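L-ornithine N(5)-monooxygenase (Pseudomonas aeruginosa, PDB 3S5W) catalyses the FAD- and NADPH-dependent hydroxylation of L-ornithine to N(5)-hydroxyornithine, the first step in making the hydroxamate siderophore pyoverdin. Local coordinates at residues M156-I168 against T404-G416. Sequence-based numbering, arbitrary orientation.
Sequences MLSAGQVEALRVI and TDERCKVAIYAQG
Val-162 N donates to Arg-407 O at 2.9 Å, and Val-162 O takes Lys-409 N at 3.0 Å, lying in the carbonyl plane; together they clasp Cys-408 in a single parallel beta bridge. It joins strand 161-171, near the hairpin turn in the FAD-binding part, to the turn leading into strand 411-414. Within this type I turn, from Asp-405 to Cys-408, an Asx turn also forms: the Asp-405 carboxylate is short enough to reach forward, OD2 accepting Arg-407 N. The same carboxylate forms a salt bridge with the Arg-407 guanidinium, whose NH1 has a second partner in Glu-389. At the solvent edge, the aliphatic part of Lys-409 runs beside Glu-163, Lys-409 CG 3.9 Å from Glu-163 OE1; the opposite charges are not in contact. Inward, branched apolar residues pack between the two segments. Val-162 holds CG1 anti to its backbone N (chi1 -175°), which carries this methyl to 4.0 Å from Val-410 CG2. The methyls of Val-410 divide the work: CG1 packs on the backbone of Ala-164, while CG2 also meets the fork of Leu-165 at CG, 3.8 Å away. Leu-165 and Ile-412 both rest on Leu-184, and Leu-165 CD1 touches Ile-412 CG1 at 3.9 Å.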
ATOM      1  N   MET A 156      20.705 -15.885  14.578  1.00 50.33           N
ATOM      2  CA  MET A 156      21.187 -17.134  15.158  1.00 52.65           C
ATOM      3  C   MET A 156      22.699 -17.268  14.958  1.00 53.64           C
ATOM      4  O   MET A 156      23.165 -17.607  13.858  1.00 53.50           O
ATOM      5  CB  MET A 156      20.446 -18.336  14.592  1.00 53.02           C
ATOM      6  CG  MET A 156      19.571 -19.041  15.610  1.00 57.37           C
ATOM      7  SD  MET A 156      18.859 -20.601  15.017  1.00 66.36           S
ATOM      8  CE  MET A 156      20.318 -21.574  14.597  1.00 63.76           C
ATOM      9  N   LEU A 157      23.444 -16.978  16.028  1.00 54.88           N
ATOM     10  CA  LEU A 157      24.914 -17.027  16.040  1.00 56.09           C
ATOM     11  C   LEU A 157      25.434 -18.457  16.150  1.00 56.89           C
ATOM     12  O   LEU A 157      24.939 -19.243  16.959  1.00 56.93           O
ATOM     13  CB  LEU A 157      25.484 -16.192  17.196  1.00 55.98           C
ATOM     14  CG  LEU A 157      25.307 -14.667  17.184  1.00 56.58           C
ATOM     15  CD1 LEU A 157      25.783 -14.012  18.499  1.00 56.14           C
ATOM     16  CD2 LEU A 157      26.016 -14.064  15.983  1.00 56.34           C
ATOM     17  N   SER A 158      26.427 -18.781  15.324  1.00 57.91           N
ATOM     18  CA  SER A 158      27.126 -20.074  15.368  1.00 58.81           C
ATOM     19  C   SER A 158      28.597 -19.864  14.982  1.00 58.84           C
ATOM     20  O   SER A 158      28.927 -19.785  13.792  1.00 59.24           O
ATOM     21  CB  SER A 158      26.433 -21.106  14.455  1.00 59.15           C
ATOM     22  OG  SER A 158      27.169 -22.323  14.357  1.00 60.18           O
ATOM     23  N   ALA A 159      29.460 -19.760  15.999  1.00 58.73           N
ATOM     24  CA  ALA A 159      30.885 -19.418  15.840  1.00 58.31           C
ATOM     25  C   ALA A 159      31.124 -17.969  15.378  1.00 58.02           C
ATOM     26  O   ALA A 159      31.982 -17.715  14.530  1.00 58.10           O
ATOM     27  CB  ALA A 159      31.617 -20.439  14.915  1.00 58.28           C
ATOM     28  N   GLY A 160      30.371 -17.022  15.943  1.00 57.36           N
ATOM     29  CA  GLY A 160      30.526 -15.594  15.610  1.00 56.76           C
ATOM     30  C   GLY A 160      29.816 -15.140  14.331  1.00 56.48           C
ATOM     31  O   GLY A 160      29.750 -13.939  14.054  1.00 56.27           O
ATOM     32  N   GLN A 161      29.294 -16.099  13.556  1.00 55.75           N
ATOM     33  CA  GLN A 161      28.607 -15.817  12.278  1.00 55.06           C
ATOM     34  C   GLN A 161      27.076 -16.021  12.361  1.00 53.85           C
ATOM     35  O   GLN A 161      26.600 -16.977  12.977  1.00 53.61           O
ATOM     36  CB  GLN A 161      29.181 -16.679  11.137  1.00 55.41           C
ATOM     37  CG  GLN A 161      30.712 -16.891  11.136  1.00 56.68           C
ATOM     38  CD  GLN A 161      31.491 -15.813  10.396  1.00 59.09           C
ATOM     39  OE1 GLN A 161      31.440 -14.625  10.742  1.00 59.42           O
ATOM     40  NE2 GLN A 161      32.242 -16.232   9.378  1.00 59.37           N
ATOM     41  N   VAL A 162      26.318 -15.120  11.729  1.00 52.47           N
ATOM     42  CA  VAL A 162      24.862 -15.258  11.619  1.00 50.87           C
ATOM     43  C   VAL A 162      24.530 -16.279  10.526  1.00 50.15           C
ATOM     44  O   VAL A 162      24.551 -15.950   9.342  1.00 50.39           O
ATOM     45  CB  VAL A 162      24.178 -13.893  11.315  1.00 50.88           C
ATOM     46  CG1 VAL A 162      22.665 -14.034  11.333  1.00 49.79           C
ATOM     47  CG2 VAL A 162      24.615 -12.834  12.316  1.00 50.49           C
ATOM     48  N   GLU A 163      24.238 -17.511  10.928  1.00 49.03           N
ATOM     49  CA  GLU A 163      23.993 -18.604   9.986  1.00 48.48           C
ATOM     50  C   GLU A 163      22.516 -18.797   9.677  1.00 46.42           C
ATOM     51  O   GLU A 163      22.161 -19.496   8.741  1.00 46.08           O
ATOM     52  CB  GLU A 163      24.549 -19.936  10.521  1.00 49.29           C
ATOM     53  CG  GLU A 163      26.047 -19.949  10.872  1.00 53.76           C
ATOM     54  CD  GLU A 163      26.976 -19.825   9.666  1.00 57.54           C
ATOM     55  OE1 GLU A 163      26.503 -19.857   8.507  1.00 59.16           O
ATOM     56  OE2 GLU A 163      28.199 -19.688   9.892  1.00 59.72           O
ATOM     57  N   ALA A 164      21.658 -18.221  10.508  1.00 44.70           N
ATOM     58  CA  ALA A 164      20.217 -18.343  10.334  1.00 42.56           C
ATOM     59  C   ALA A 164      19.516 -17.233  11.109  1.00 41.27           C
ATOM     60  O   ALA A 164      20.143 -16.504  11.884  1.00 41.49           O
ATOM     61  CB  ALA A 164      19.723 -19.738  10.758  1.00 42.18           C
ATOM     62  N   LEU A 165      18.220 -17.082  10.873  1.00 38.91           N
ATOM     63  CA  LEU A 165      17.462 -16.047  11.530  1.00 37.19           C
ATOM     64  C   LEU A 165      16.328 -16.683  12.279  1.00 35.52           C
ATOM     65  O   LEU A 165      15.753 -17.660  11.821  1.00 34.69           O
ATOM     66  CB  LEU A 165      16.933 -15.016  10.500  1.00 37.19           C
ATOM     67  CG  LEU A 165      17.964 -14.155   9.766  1.00 36.91           C
ATOM     68  CD1 LEU A 165      17.299 -13.483   8.566  1.00 36.22           C
ATOM     69  CD2 LEU A 165      18.623 -13.114  10.694  1.00 35.81           C
ATOM     70  N   ARG A 166      16.034 -16.127  13.446  1.00 35.48           N
ATOM     71  CA  ARG A 166      14.901 -16.557  14.244  1.00 35.53           C
ATOM     72  C   ARG A 166      13.767 -15.589  13.955  1.00 34.40           C
ATOM     73  O   ARG A 166      13.931 -14.381  14.144  1.00 33.92           O
ATOM     74  CB  ARG A 166      15.234 -16.501  15.747  1.00 36.71           C
ATOM     75  CG  ARG A 166      16.184 -17.580  16.231  1.00 39.49           C
ATOM     76  CD  ARG A 166      16.883 -17.181  17.581  1.00 43.77           C
ATOM     77  NE  ARG A 166      15.928 -16.727  18.597  1.00 45.53           N
ATOM     78  CZ  ARG A 166      15.218 -17.531  19.385  1.00 48.00           C
ATOM     79  NH1 ARG A 166      15.362 -18.844  19.294  1.00 50.15           N
ATOM     80  NH2 ARG A 166      14.363 -17.026  20.272  1.00 47.80           N
ATOM     81  N   VAL A 167      12.636 -16.113  13.489  1.00 32.71           N
ATOM     82  CA  VAL A 167      11.472 -15.282  13.218  1.00 31.86           C
ATOM     83  C   VAL A 167      10.458 -15.522  14.325  1.00 31.81           C
ATOM     84  O   VAL A 167       9.979 -16.644  14.494  1.00 32.48           O
ATOM     85  CB  VAL A 167      10.859 -15.598  11.806  1.00 32.51           C
ATOM     86  CG1 VAL A 167       9.631 -14.707  11.527  1.00 30.65           C
ATOM     87  CG2 VAL A 167      11.921 -15.480  10.694  1.00 30.58           C
ATOM     88  N   ILE A 168      10.136 -14.471  15.072  1.00 31.64           N
ATOM     89  CA  ILE A 168       9.225 -14.559  16.195  1.00 31.93           C
ATOM     90  C   ILE A 168       7.863 -13.987  15.793  1.00 31.87           C
ATOM     91  O   ILE A 168       7.761 -12.823  15.431  1.00 30.71           O
ATOM     92  CB  ILE A 168       9.758 -13.763  17.455  1.00 32.07           C
ATOM     93  CG1 ILE A 168      11.028 -14.391  18.060  1.00 34.22           C
ATOM     94  CG2 ILE A 168       8.697 -13.760  18.548  1.00 32.74           C
ATOM     95  CD1 ILE A 168      12.270 -14.298  17.262  1.00 37.17           C
ATOM     96  N   THR A 404      24.682  -6.170   4.344  1.00 48.15           N
ATOM     97  CA  THR A 404      25.142  -6.497   5.695  1.00 49.88           C
ATOM     98  C   THR A 404      26.675  -6.623   5.703  1.00 51.16           C
ATOM     99  O   THR A 404      27.282  -6.838   4.653  1.00 51.16           O
ATOM    100  CB  THR A 404      24.529  -7.830   6.187  1.00 49.47           C
ATOM    101  OG1 THR A 404      25.130  -8.926   5.497  1.00 49.46           O
ATOM    102  CG2 THR A 404      23.014  -7.888   5.965  1.00 50.33           C
ATOM    103  N   ASP A 405      27.299  -6.513   6.879  1.00 52.96           N
ATOM    104  CA  ASP A 405      28.740  -6.807   6.980  1.00 54.22           C
ATOM    105  C   ASP A 405      28.990  -8.317   6.791  1.00 54.61           C
ATOM    106  O   ASP A 405      28.030  -9.103   6.731  1.00 54.65           O
ATOM    107  CB  ASP A 405      29.371  -6.226   8.270  1.00 54.68           C
ATOM    108  CG  ASP A 405      28.890  -6.922   9.551  1.00 55.75           C
ATOM    109  OD1 ASP A 405      28.282  -6.241  10.405  1.00 56.56           O
ATOM    110  OD2 ASP A 405      29.139  -8.135   9.719  1.00 56.06           O
ATOM    111  N   GLU A 406      30.260  -8.712   6.681  1.00 55.25           N
ATOM    112  CA  GLU A 406      30.642 -10.112   6.369  1.00 55.97           C
ATOM    113  C   GLU A 406      30.233 -11.191   7.399  1.00 55.62           C
ATOM    114  O   GLU A 406      30.121 -12.361   7.031  1.00 56.07           O
ATOM    115  CB  GLU A 406      32.141 -10.227   5.992  1.00 56.20           C
ATOM    116  CG  GLU A 406      32.466  -9.732   4.567  1.00 58.58           C
ATOM    117  CD  GLU A 406      33.815 -10.249   4.019  1.00 62.19           C
ATOM    118  OE1 GLU A 406      33.807 -11.026   3.032  1.00 63.28           O
ATOM    119  OE2 GLU A 406      34.880  -9.888   4.566  1.00 62.52           O
ATOM    120  N   ARG A 407      29.989 -10.810   8.659  1.00 55.39           N
ATOM    121  CA  ARG A 407      29.506 -11.759   9.698  1.00 55.02           C
ATOM    122  C   ARG A 407      28.102 -12.329   9.403  1.00 54.49           C
ATOM    123  O   ARG A 407      27.759 -13.444   9.815  1.00 54.57           O
ATOM    124  CB  ARG A 407      29.478 -11.103  11.085  1.00 55.28           C
ATOM    125  CG  ARG A 407      30.834 -10.860  11.749  1.00 56.21           C
ATOM    126  CD  ARG A 407      30.655  -9.968  12.974  1.00 57.63           C
ATOM    127  NE  ARG A 407      30.267  -8.611  12.581  1.00 58.18           N
ATOM    128  CZ  ARG A 407      29.674  -7.712  13.363  1.00 57.79           C
ATOM    129  NH1 ARG A 407      29.372  -7.980  14.625  1.00 58.35           N
ATOM    130  NH2 ARG A 407      29.379  -6.524  12.868  1.00 58.54           N
ATOM    131  N   CYS A 408      27.289 -11.545   8.705  1.00 53.51           N
ATOM    132  CA  CYS A 408      25.932 -11.949   8.375  1.00 52.35           C
ATOM    133  C   CYS A 408      25.958 -12.781   7.090  1.00 51.35           C
ATOM    134  O   CYS A 408      26.240 -12.265   6.010  1.00 51.52           O
ATOM    135  CB  CYS A 408      25.056 -10.705   8.240  1.00 52.57           C
ATOM    136  SG  CYS A 408      23.276 -10.951   8.433  1.00 52.88           S
ATOM    137  N   LYS A 409      25.691 -14.076   7.233  1.00 50.03           N
ATOM    138  CA  LYS A 409      25.744 -15.039   6.129  1.00 48.78           C
ATOM    139  C   LYS A 409      24.359 -15.275   5.494  1.00 47.20           C
ATOM    140  O   LYS A 409      24.235 -15.987   4.487  1.00 46.96           O
ATOM    141  CB  LYS A 409      26.292 -16.383   6.627  1.00 49.78           C
ATOM    142  CG  LYS A 409      27.655 -16.307   7.336  1.00 51.76           C
ATOM    143  CD  LYS A 409      28.810 -16.215   6.341  1.00 55.91           C
ATOM    144  CE  LYS A 409      29.084 -17.580   5.703  1.00 58.59           C
ATOM    145  NZ  LYS A 409      30.120 -17.495   4.649  1.00 60.70           N
ATOM    146  N   VAL A 410      23.328 -14.710   6.115  1.00 44.67           N
ATOM    147  CA  VAL A 410      21.951 -14.873   5.650  1.00 42.24           C
ATOM    148  C   VAL A 410      21.611 -13.720   4.706  1.00 40.47           C
ATOM    149  O   VAL A 410      22.219 -12.647   4.786  1.00 40.48           O
ATOM    150  CB  VAL A 410      20.944 -14.899   6.817  1.00 42.05           C
ATOM    151  CG1 VAL A 410      21.156 -16.131   7.675  1.00 42.28           C
ATOM    152  CG2 VAL A 410      21.054 -13.643   7.651  1.00 42.57           C
ATOM    153  N   ALA A 411      20.639 -13.955   3.829  1.00 38.27           N
ATOM    154  CA  ALA A 411      20.170 -12.933   2.884  1.00 35.51           C
ATOM    155  C   ALA A 411      18.844 -12.377   3.398  1.00 33.22           C
ATOM    156  O   ALA A 411      17.946 -13.147   3.754  1.00 32.44           O
ATOM    157  CB  ALA A 411      20.014 -13.544   1.484  1.00 35.24           C
ATOM    158  N   ILE A 412      18.745 -11.048   3.471  1.00 30.82           N
ATOM    159  CA  ILE A 412      17.504 -10.363   3.836  1.00 28.90           C
ATOM    160  C   ILE A 412      17.086  -9.431   2.680  1.00 28.13           C
ATOM    161  O   ILE A 412      17.867  -8.587   2.249  1.00 26.99           O
ATOM    162  CB  ILE A 412      17.675  -9.535   5.119  1.00 29.84           C
ATOM    163  CG1 ILE A 412      18.231 -10.440   6.259  1.00 30.20           C
ATOM    164  CG2 ILE A 412      16.342  -8.846   5.500  1.00 28.15           C
ATOM    165  CD1 ILE A 412      18.827  -9.686   7.398  1.00 33.61           C
ATOM    166  N   TYR A 413      15.867  -9.619   2.189  1.00 27.51           N
ATOM    167  CA  TYR A 413      15.332  -8.784   1.101  1.00 26.52           C
ATOM    168  C   TYR A 413      14.167  -7.957   1.648  1.00 27.03           C
ATOM    169  O   TYR A 413      13.516  -8.352   2.619  1.00 25.40           O
ATOM    170  CB  TYR A 413      14.854  -9.679  -0.044  1.00 26.54           C
ATOM    171  CG  TYR A 413      15.929 -10.537  -0.663  1.00 27.85           C
ATOM    172  CD1 TYR A 413      16.270 -11.780  -0.115  1.00 29.22           C
ATOM    173  CD2 TYR A 413      16.594 -10.127  -1.815  1.00 29.41           C
ATOM    174  CE1 TYR A 413      17.264 -12.584  -0.700  1.00 29.99           C
ATOM    175  CE2 TYR A 413      17.575 -10.933  -2.408  1.00 29.90           C
ATOM    176  CZ  TYR A 413      17.904 -12.164  -1.832  1.00 30.73           C
ATOM    177  OH  TYR A 413      18.885 -12.958  -2.408  1.00 32.41           O
ATOM    178  N   ALA A 414      13.904  -6.801   1.031  1.00 26.40           N
ATOM    179  CA  ALA A 414      12.758  -5.986   1.407  1.00 25.27           C
ATOM    180  C   ALA A 414      12.047  -5.505   0.143  1.00 25.12           C
ATOM    181  O   ALA A 414      12.703  -5.171  -0.812  1.00 24.71           O
ATOM    182  CB  ALA A 414      13.198  -4.812   2.256  1.00 26.40           C
ATOM    183  N   GLN A 415      10.712  -5.469   0.171  1.00 25.50           N
ATOM    184  CA  GLN A 415       9.934  -5.051  -0.994  1.00 25.57           C
ATOM    185  C   GLN A 415       9.077  -3.872  -0.592  1.00 25.75           C
ATOM    186  O   GLN A 415       8.354  -3.951   0.408  1.00 26.12           O
ATOM    187  CB  GLN A 415       9.040  -6.202  -1.478  1.00 25.38           C
ATOM    188  CG  GLN A 415       9.818  -7.393  -1.992  1.00 23.25           C
ATOM    189  CD  GLN A 415       8.977  -8.256  -2.906  1.00 24.79           C
ATOM    190  OE1 GLN A 415       8.620  -7.830  -4.007  1.00 24.74           O
ATOM    191  NE2 GLN A 415       8.639  -9.472  -2.455  1.00 23.57           N
ATOM    192  N   GLY A 416       9.164  -2.789  -1.382  1.00 26.21           N
ATOM    193  CA  GLY A 416       8.314  -1.611  -1.208  1.00 25.80           C
ATOM    194  C   GLY A 416       8.938  -0.520  -0.354  1.00 26.71           C
ATOM    195  O   GLY A 416       8.256   0.463  -0.008  1.00 25.70           O
TER